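Local coordinates for protein 4-phosphoerythronate dehydrogenase (Lactobacillus jensenii, PDB 4PRK) that probably interconverts pyruvate and D-lactate with NAD as coenzyme, as a member of the D-isomer-specific 2-hydroxyacid dehydrogenase family, at residues 26-31 with 42-47; 99-104 with 305-310; 109-114 with 162-167. One frame throughout, in Å; residues are numbered along the deposited sequence.

Overall arrangement
The three contacts are spread across a two-domain dehydrogenase. Interaction 1 lies at the edge of the five-stranded parallel sheet, between strand 26-30 and the loop before strand 47-50, interaction 3 beside the seven-stranded parallel sheet of the coenzyme-binding domain, and interaction 2 at the join between them. Centres of interactions 1 and 2 are about 21 Å apart and those of 2 and 3 about 20 Å, whereas those of 1 and 3 are about 40 Å apart, on opposite sides of the chain's centre. Interaction 1 closes before the others open; interaction 3 is nested within the loop closed by interaction 2. The latter two share helix 103-118 and touch where Arg104 packs on Ile164, so the interdomain join continues directly into the Rossmann domain.

Interaction 1: 26-31 with 42-47; sequences ELKLID and VADCDG
Lys28 and Asp44 carry this contact through a single salt bridge, in which Lys28 NZ lies 2.6 Å from Asp44 OD1. The ammonium group uses the syn lone pair of that oxygen, on the side of the other carboxylate oxygen, and Lys28 NZ therefore stays as near as 3.3 Å to Asp44 OD2. The lysine leaves its strand with CG anti to the backbone N (chi1 180°) and bends at chi3; the two side chains cross at about a right angle. Each charged group also has a second partner: Lys28 NZ donates to Gln41 O, and Asp44 OD2 forms a salt bridge with Lys2. The carboxylate is thus shared by two lysines, one at each oxygen, which would probably favour its ionised form.

Behind the charges, Cys45 SG approaches Lys28 CB at 4.3 Å, a looser apolar contact on the buried side. The backbone presenting Asp44 is a type I beta turn from Val42 to Cys45, closed by a hydrogen bond of 2.8 Å from Cys45 N to Val42 O. Lys28 is itself held by backbone hydrogen bonds to Ile3 and Val5 in strand 2-6, on which Cys45 also packs through Ala4. The contact therefore ties edge strand 26-30 to the approach of strand 47-50, across the intervening strand 2-6, in a parallel sheet with the 2-1-3-4-5 strand order of flavodoxin-like domains.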
# COMPACT_ATOMS: atom_id res chain seq x y z
N GLU A 26 -10.24 9.10 38.61
CA GLU A 26 -11.45 9.89 38.57
C GLU A 26 -11.12 11.19 37.90
O GLU A 26 -10.05 11.76 38.15
CB GLU A 26 -11.92 10.15 39.99
CG GLU A 26 -13.14 11.04 40.09
CD GLU A 26 -13.75 11.04 41.49
OE1 GLU A 26 -13.27 10.29 42.38
OE2 GLU A 26 -14.72 11.81 41.68
N LEU A 27 -12.02 11.66 37.04
CA LEU A 27 -11.83 12.96 36.36
C LEU A 27 -12.83 14.01 36.83
O LEU A 27 -14.01 13.92 36.52
CB LEU A 27 -11.93 12.84 34.80
CG LEU A 27 -10.84 11.98 34.10
CD1 LEU A 27 -11.09 11.83 32.60
CD2 LEU A 27 -9.43 12.49 34.36
N LYS A 28 -12.32 15.04 37.51
CA LYS A 28 -13.14 16.17 37.92
C LYS A 28 -13.24 17.25 36.86
O LYS A 28 -12.27 18.03 36.64
CB LYS A 28 -12.59 16.77 39.21
CG LYS A 28 -13.36 17.97 39.76
CD LYS A 28 -13.20 18.03 41.27
CE LYS A 28 -13.18 19.45 41.83
NZ LYS A 28 -12.70 19.39 43.25
N LEU A 29 -14.41 17.36 36.23
CA LEU A 29 -14.53 18.26 35.09
C LEU A 29 -14.93 19.61 35.50
O LEU A 29 -15.96 19.74 36.06
CB LEU A 29 -15.57 17.76 34.11
CG LEU A 29 -14.93 16.78 33.15
CD1 LEU A 29 -14.33 15.56 33.84
CD2 LEU A 29 -16.01 16.40 32.14
N ILE A 30 -14.14 20.61 35.15
CA ILE A 30 -14.56 22.01 35.31
C ILE A 30 -14.85 22.69 33.94
O ILE A 30 -14.02 22.65 33.00
CB ILE A 30 -13.49 22.80 36.07
CG1 ILE A 30 -13.17 22.12 37.42
CG2 ILE A 30 -13.95 24.24 36.26
CD1 ILE A 30 -11.93 21.23 37.42
N ASP A 31 -16.03 23.32 33.83
CA ASP A 31 -16.52 23.86 32.56
C ASP A 31 -15.60 24.91 32.00
O ASP A 31 -15.36 24.96 30.80
CB ASP A 31 -17.91 24.46 32.71
CG ASP A 31 -18.95 23.44 32.97
OD1 ASP A 31 -18.60 22.24 33.12
OD2 ASP A 31 -20.13 23.82 33.01
N VAL A 42 -9.01 22.47 42.52
CA VAL A 42 -7.88 21.58 42.31
C VAL A 42 -7.45 20.95 43.62
O VAL A 42 -6.65 20.05 43.65
CB VAL A 42 -6.68 22.36 41.77
CG1 VAL A 42 -5.56 21.41 41.40
CG2 VAL A 42 -7.10 23.21 40.59
N ALA A 43 -8.03 21.44 44.70
CA ALA A 43 -7.53 21.16 46.03
C ALA A 43 -7.52 19.68 46.33
O ALA A 43 -6.58 19.19 46.95
CB ALA A 43 -8.37 21.90 47.06
N ASP A 44 -8.53 18.97 45.88
CA ASP A 44 -8.64 17.54 46.14
C ASP A 44 -8.10 16.73 44.98
O ASP A 44 -8.40 15.55 44.84
CB ASP A 44 -10.06 17.12 46.51
CG ASP A 44 -11.08 17.57 45.51
OD1 ASP A 44 -10.78 18.42 44.66
OD2 ASP A 44 -12.22 17.08 45.57
N CYS A 45 -7.27 17.36 44.17
CA CYS A 45 -6.82 16.79 42.92
C CYS A 45 -5.33 16.46 42.89
O CYS A 45 -4.50 17.21 43.37
CB CYS A 45 -7.16 17.74 41.78
SG CYS A 45 -8.88 17.69 41.25
N ASP A 46 -5.01 15.28 42.36
CA ASP A 46 -3.63 14.88 42.10
C ASP A 46 -2.87 15.68 41.02
O ASP A 46 -1.67 15.88 41.11
CB ASP A 46 -3.56 13.38 41.81
CG ASP A 46 -3.81 12.53 43.04
OD1 ASP A 46 -4.95 12.12 43.27
OD2 ASP A 46 -2.85 12.27 43.79
N GLY A 47 -3.57 16.07 39.96
CA GLY A 47 -2.96 16.71 38.80
C GLY A 47 -3.97 17.48 37.96
O GLY A 47 -5.16 17.36 38.18

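Interaction 2: 99-104 with 305-310; sequences PVYSPR and RNMIEI
Val100 meets helix 301-319 through its backbone, its O lying 4.0 Å from Ile310 CD1. Tyr101, the next residue, gives the contact both its apolar and its polar half. Its ring receives Met307 over one face: CE stands above the centre, 3.5 Å from the centroid of the Tyr101 ring, in a CH-pi contact, while SD, 3.9 Å from the same centroid, makes a Met-aromatic contact. Nearer the backbone, Met307 CG touches Tyr101 CD1 at 3.5 Å. A bend at the last methionine torsion (chi3 -128°) folds the methyl back across the ring instead of letting it run past.

The carbonyl of Tyr101 points to helix 301-319, where Asn306 ND2 donates to Tyr101 O over 2.9 Å in a nearly straight bond (168° at the hydrogen) that lies in the plane of the Asn306 amide. Here the chain passes between domains, consistent with the hinge of D-2-hydroxyacid dehydrogenases, formed by such a link and the last long helix. The other end of the amide is gripped side-on by one guanidinium, with Arg305 NE 2.9 Å and Arg305 NH1 2.7 Å from Asn306 OD1, which fixes the flip of the amide. Asn306 ND2 also reaches Tyr179 OH of the second subunit. A leucine in place of Asn306 would probably leave the Tyr101 carbonyl without this donor and the Arg305 guanidinium without this acceptor.

Ser102 then ends the link as the N-cap of helix 103-118, its OG bonded to Ala105 N and to Glu143 of the third subunit. Inside the helix, Arg104 turns to Glu108, with which its NE makes a salt bridge.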
# COMPACT_ATOMS: atom_id res chain seq x y z
N PRO A 99 1.91 17.16 21.52
CA PRO A 99 2.40 17.46 20.18
C PRO A 99 1.76 16.64 19.06
O PRO A 99 1.56 17.16 17.99
CB PRO A 99 3.90 17.18 20.29
CG PRO A 99 4.05 16.32 21.48
CD PRO A 99 2.99 16.74 22.42
N VAL A 100 1.48 15.37 19.30
CA VAL A 100 1.00 14.48 18.25
C VAL A 100 -0.38 13.90 18.57
O VAL A 100 -0.47 12.82 19.15
CB VAL A 100 2.02 13.34 18.05
CG1 VAL A 100 1.53 12.30 17.07
CG2 VAL A 100 3.37 13.89 17.62
N TYR A 101 -1.46 14.62 18.22
CA TYR A 101 -2.83 14.17 18.45
C TYR A 101 -3.24 12.92 17.66
O TYR A 101 -3.44 11.84 18.21
CB TYR A 101 -3.76 15.19 17.81
CG TYR A 101 -3.80 16.61 18.30
CD1 TYR A 101 -3.37 16.97 19.57
CD2 TYR A 101 -4.34 17.59 17.49
CE1 TYR A 101 -3.45 18.28 20.00
CE2 TYR A 101 -4.43 18.90 17.91
CZ TYR A 101 -3.99 19.24 19.16
OH TYR A 101 -4.08 20.54 19.56
N SER A 102 -3.25 13.07 16.34
CA SER A 102 -3.27 11.99 15.37
C SER A 102 -2.81 12.54 14.03
O SER A 102 -3.59 13.20 13.36
CB SER A 102 -4.69 11.40 15.27
OG SER A 102 -4.88 10.65 14.10
N PRO A 103 -1.58 12.27 13.61
CA PRO A 103 -1.22 12.84 12.31
C PRO A 103 -2.11 12.36 11.16
O PRO A 103 -2.30 13.11 10.24
CB PRO A 103 0.23 12.40 12.09
CG PRO A 103 0.49 11.32 13.03
CD PRO A 103 -0.28 11.69 14.22
N ARG A 104 -2.61 11.14 11.21
CA ARG A 104 -3.53 10.65 10.19
C ARG A 104 -4.84 11.44 10.07
O ARG A 104 -5.38 11.57 9.00
CB ARG A 104 -3.79 9.16 10.35
CG ARG A 104 -2.70 8.27 9.77
CD ARG A 104 -2.65 8.30 8.27
NE ARG A 104 -3.77 7.61 7.64
CZ ARG A 104 -3.65 6.54 6.87
NH1 ARG A 104 -2.47 6.01 6.61
NH2 ARG A 104 -4.73 5.99 6.35
N ARG A 305 -9.75 11.73 21.96
CA ARG A 305 -9.33 10.82 22.98
C ARG A 305 -7.84 10.96 23.35
O ARG A 305 -7.49 10.96 24.53
CB ARG A 305 -9.59 9.40 22.55
CG ARG A 305 -9.14 8.43 23.59
CD ARG A 305 -8.82 7.10 23.01
NE ARG A 305 -7.55 7.12 22.32
CZ ARG A 305 -7.06 6.07 21.67
NH1 ARG A 305 -5.89 6.14 21.05
NH2 ARG A 305 -7.75 4.95 21.64
N ASN A 306 -6.96 11.05 22.35
CA ASN A 306 -5.54 11.17 22.58
C ASN A 306 -5.19 12.42 23.31
O ASN A 306 -4.34 12.39 24.20
CB ASN A 306 -4.74 11.03 21.30
CG ASN A 306 -4.71 9.59 20.82
OD1 ASN A 306 -5.17 8.66 21.52
ND2 ASN A 306 -4.19 9.37 19.61
N MET A 307 -5.89 13.50 23.03
CA MET A 307 -5.64 14.73 23.74
C MET A 307 -5.87 14.59 25.24
O MET A 307 -5.13 15.16 26.04
CB MET A 307 -6.48 15.88 23.17
CG MET A 307 -5.96 16.39 21.82
SD MET A 307 -6.97 17.70 21.08
CE MET A 307 -7.26 17.08 19.43
N ILE A 308 -6.89 13.82 25.61
CA ILE A 308 -7.16 13.51 27.01
C ILE A 308 -6.17 12.47 27.53
O ILE A 308 -5.47 12.71 28.53
CB ILE A 308 -8.60 13.03 27.16
CG1 ILE A 308 -9.54 14.23 27.08
CG2 ILE A 308 -8.79 12.30 28.48
CD1 ILE A 308 -10.97 13.85 26.80
N GLU A 309 -6.07 11.33 26.85
CA GLU A 309 -5.35 10.22 27.44
C GLU A 309 -3.82 10.38 27.45
O GLU A 309 -3.14 9.85 28.37
CB GLU A 309 -5.78 8.88 26.84
CG GLU A 309 -7.24 8.61 27.14
CD GLU A 309 -7.68 7.23 26.74
OE1 GLU A 309 -6.86 6.42 26.22
OE2 GLU A 309 -8.89 6.96 26.98
N ILE A 310 -3.26 11.11 26.47
CA ILE A 310 -1.83 11.36 26.47
C ILE A 310 -1.41 12.36 27.57
O ILE A 310 -0.44 12.10 28.30
CB ILE A 310 -1.29 11.79 25.09
CG1 ILE A 310 -1.42 10.58 24.10
CG2 ILE A 310 0.17 12.23 25.21
CD1 ILE A 310 -1.05 10.88 22.65

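Interaction 3: 109-114 with 162-167; sequences MAVTQA and AQIFSA
Val111 is at the centre of this buried contact, and its CG2 methyl meets two side chains of the opposing helix. It lies 3.8 Å from Ile164 CG2, and the same methyl also rests over a face of the Phe165 ring, displaced toward the rim, with Val111 CG2 3.9 Å from Phe165 CE2. A chi1 of 163° sets CG2 opposite the carbonyl carbon, beside the backbone N, where it reaches the ring in a CH-pi contact. Ala114, one turn further on, comes instead to the edge of the same ring, its CB 4.0 Å from Phe165 CZ. Face and edge of the phenylalanine are thus engaged by residues of one helix, without any polar bond between the two segments.

The next shell sets these side chains in place. Phe165 packs on Ile149 and Ala114 on Ile231 of strand 229-232, while Ile164 leans on Arg104 and Glu108 of the facing helix. The segment axes pass 10.5 Å apart and are inclined at 42°. Helix 155-167 follows strand 148-152, the first of the seven-stranded sheet in chain order, and Gly153, Gly155 and Gly158 run from the turn into the helix, consistent with the dinucleotide-binding strand-turn-helix of a Rossmann fold, against which helix 103-118 packs.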
# COMPACT_ATOMS: atom_id res chain seq x y z
N MET A 109 -7.67 14.55 6.08
CA MET A 109 -8.50 15.72 5.72
C MET A 109 -7.84 16.35 4.45
O MET A 109 -8.50 16.65 3.46
CB MET A 109 -8.62 16.72 6.89
CG MET A 109 -9.36 18.00 6.54
SD MET A 109 -11.10 17.69 6.13
CE MET A 109 -11.86 18.64 7.43
N ALA A 110 -6.54 16.49 4.49
CA ALA A 110 -5.83 17.02 3.34
C ALA A 110 -6.09 16.19 2.09
O ALA A 110 -6.40 16.72 1.04
CB ALA A 110 -4.38 17.04 3.66
N VAL A 111 -5.95 14.87 2.19
CA VAL A 111 -6.13 13.99 1.04
C VAL A 111 -7.57 14.09 0.54
O VAL A 111 -7.81 14.20 -0.67
CB VAL A 111 -5.85 12.53 1.41
CG1 VAL A 111 -6.40 11.55 0.39
CG2 VAL A 111 -4.40 12.33 1.63
N THR A 112 -8.51 13.97 1.48
CA THR A 112 -9.93 14.04 1.16
C THR A 112 -10.25 15.30 0.38
O THR A 112 -10.93 15.27 -0.67
CB THR A 112 -10.76 14.04 2.47
OG1 THR A 112 -10.68 12.78 3.07
CG2 THR A 112 -12.16 14.34 2.23
N GLN A 113 -9.78 16.44 0.90
CA GLN A 113 -10.05 17.71 0.21
C GLN A 113 -9.40 17.77 -1.16
O GLN A 113 -10.06 18.14 -2.14
CB GLN A 113 -9.56 18.89 1.04
CG GLN A 113 -10.48 19.19 2.19
CD GLN A 113 -10.18 20.52 2.90
OE1 GLN A 113 -9.67 21.47 2.31
NE2 GLN A 113 -10.52 20.59 4.20
N ALA A 114 -8.15 17.31 -1.26
CA ALA A 114 -7.48 17.23 -2.56
C ALA A 114 -8.23 16.36 -3.57
O ALA A 114 -8.31 16.73 -4.75
CB ALA A 114 -6.05 16.75 -2.46
N ALA A 162 1.99 11.57 2.42
CA ALA A 162 2.86 10.94 1.44
C ALA A 162 2.63 9.41 1.38
O ALA A 162 2.53 8.82 0.30
CB ALA A 162 4.30 11.28 1.79
N GLN A 163 2.52 8.79 2.54
CA GLN A 163 2.15 7.36 2.61
C GLN A 163 0.82 7.08 1.89
O GLN A 163 0.72 6.16 1.11
CB GLN A 163 2.06 6.90 4.09
CG GLN A 163 3.39 7.07 4.85
CD GLN A 163 3.34 6.82 6.36
OE1 GLN A 163 3.92 7.56 7.16
NE2 GLN A 163 2.69 5.74 6.75
N ILE A 164 -0.19 7.87 2.16
CA ILE A 164 -1.51 7.65 1.55
C ILE A 164 -1.44 7.90 0.05
O ILE A 164 -1.81 7.00 -0.78
CB ILE A 164 -2.60 8.53 2.21
CG1 ILE A 164 -2.77 8.11 3.67
CG2 ILE A 164 -3.94 8.53 1.42
CD1 ILE A 164 -3.54 9.16 4.47
N PHE A 165 -0.88 9.04 -0.34
CA PHE A 165 -0.81 9.31 -1.79
C PHE A 165 0.01 8.26 -2.56
O PHE A 165 -0.41 7.79 -3.61
CB PHE A 165 -0.36 10.74 -2.10
CG PHE A 165 -1.48 11.75 -2.07
CD1 PHE A 165 -2.63 11.56 -2.82
CD2 PHE A 165 -1.37 12.88 -1.33
CE1 PHE A 165 -3.67 12.49 -2.81
CE2 PHE A 165 -2.40 13.82 -1.31
CZ PHE A 165 -3.55 13.62 -2.05
N SER A 166 1.15 7.87 -2.03
CA SER A 166 2.00 6.89 -2.76
C SER A 166 1.34 5.53 -2.76
O SER A 166 1.51 4.79 -3.67
CB SER A 166 3.40 6.81 -2.20
OG SER A 166 3.24 6.45 -0.87
N ALA A 167 0.52 5.21 -1.76
CA ALA A 167 -0.15 3.94 -1.76
C ALA A 167 -1.27 3.92 -2.81
O ALA A 167 -1.64 2.86 -3.26
CB ALA A 167 -0.67 3.59 -0.39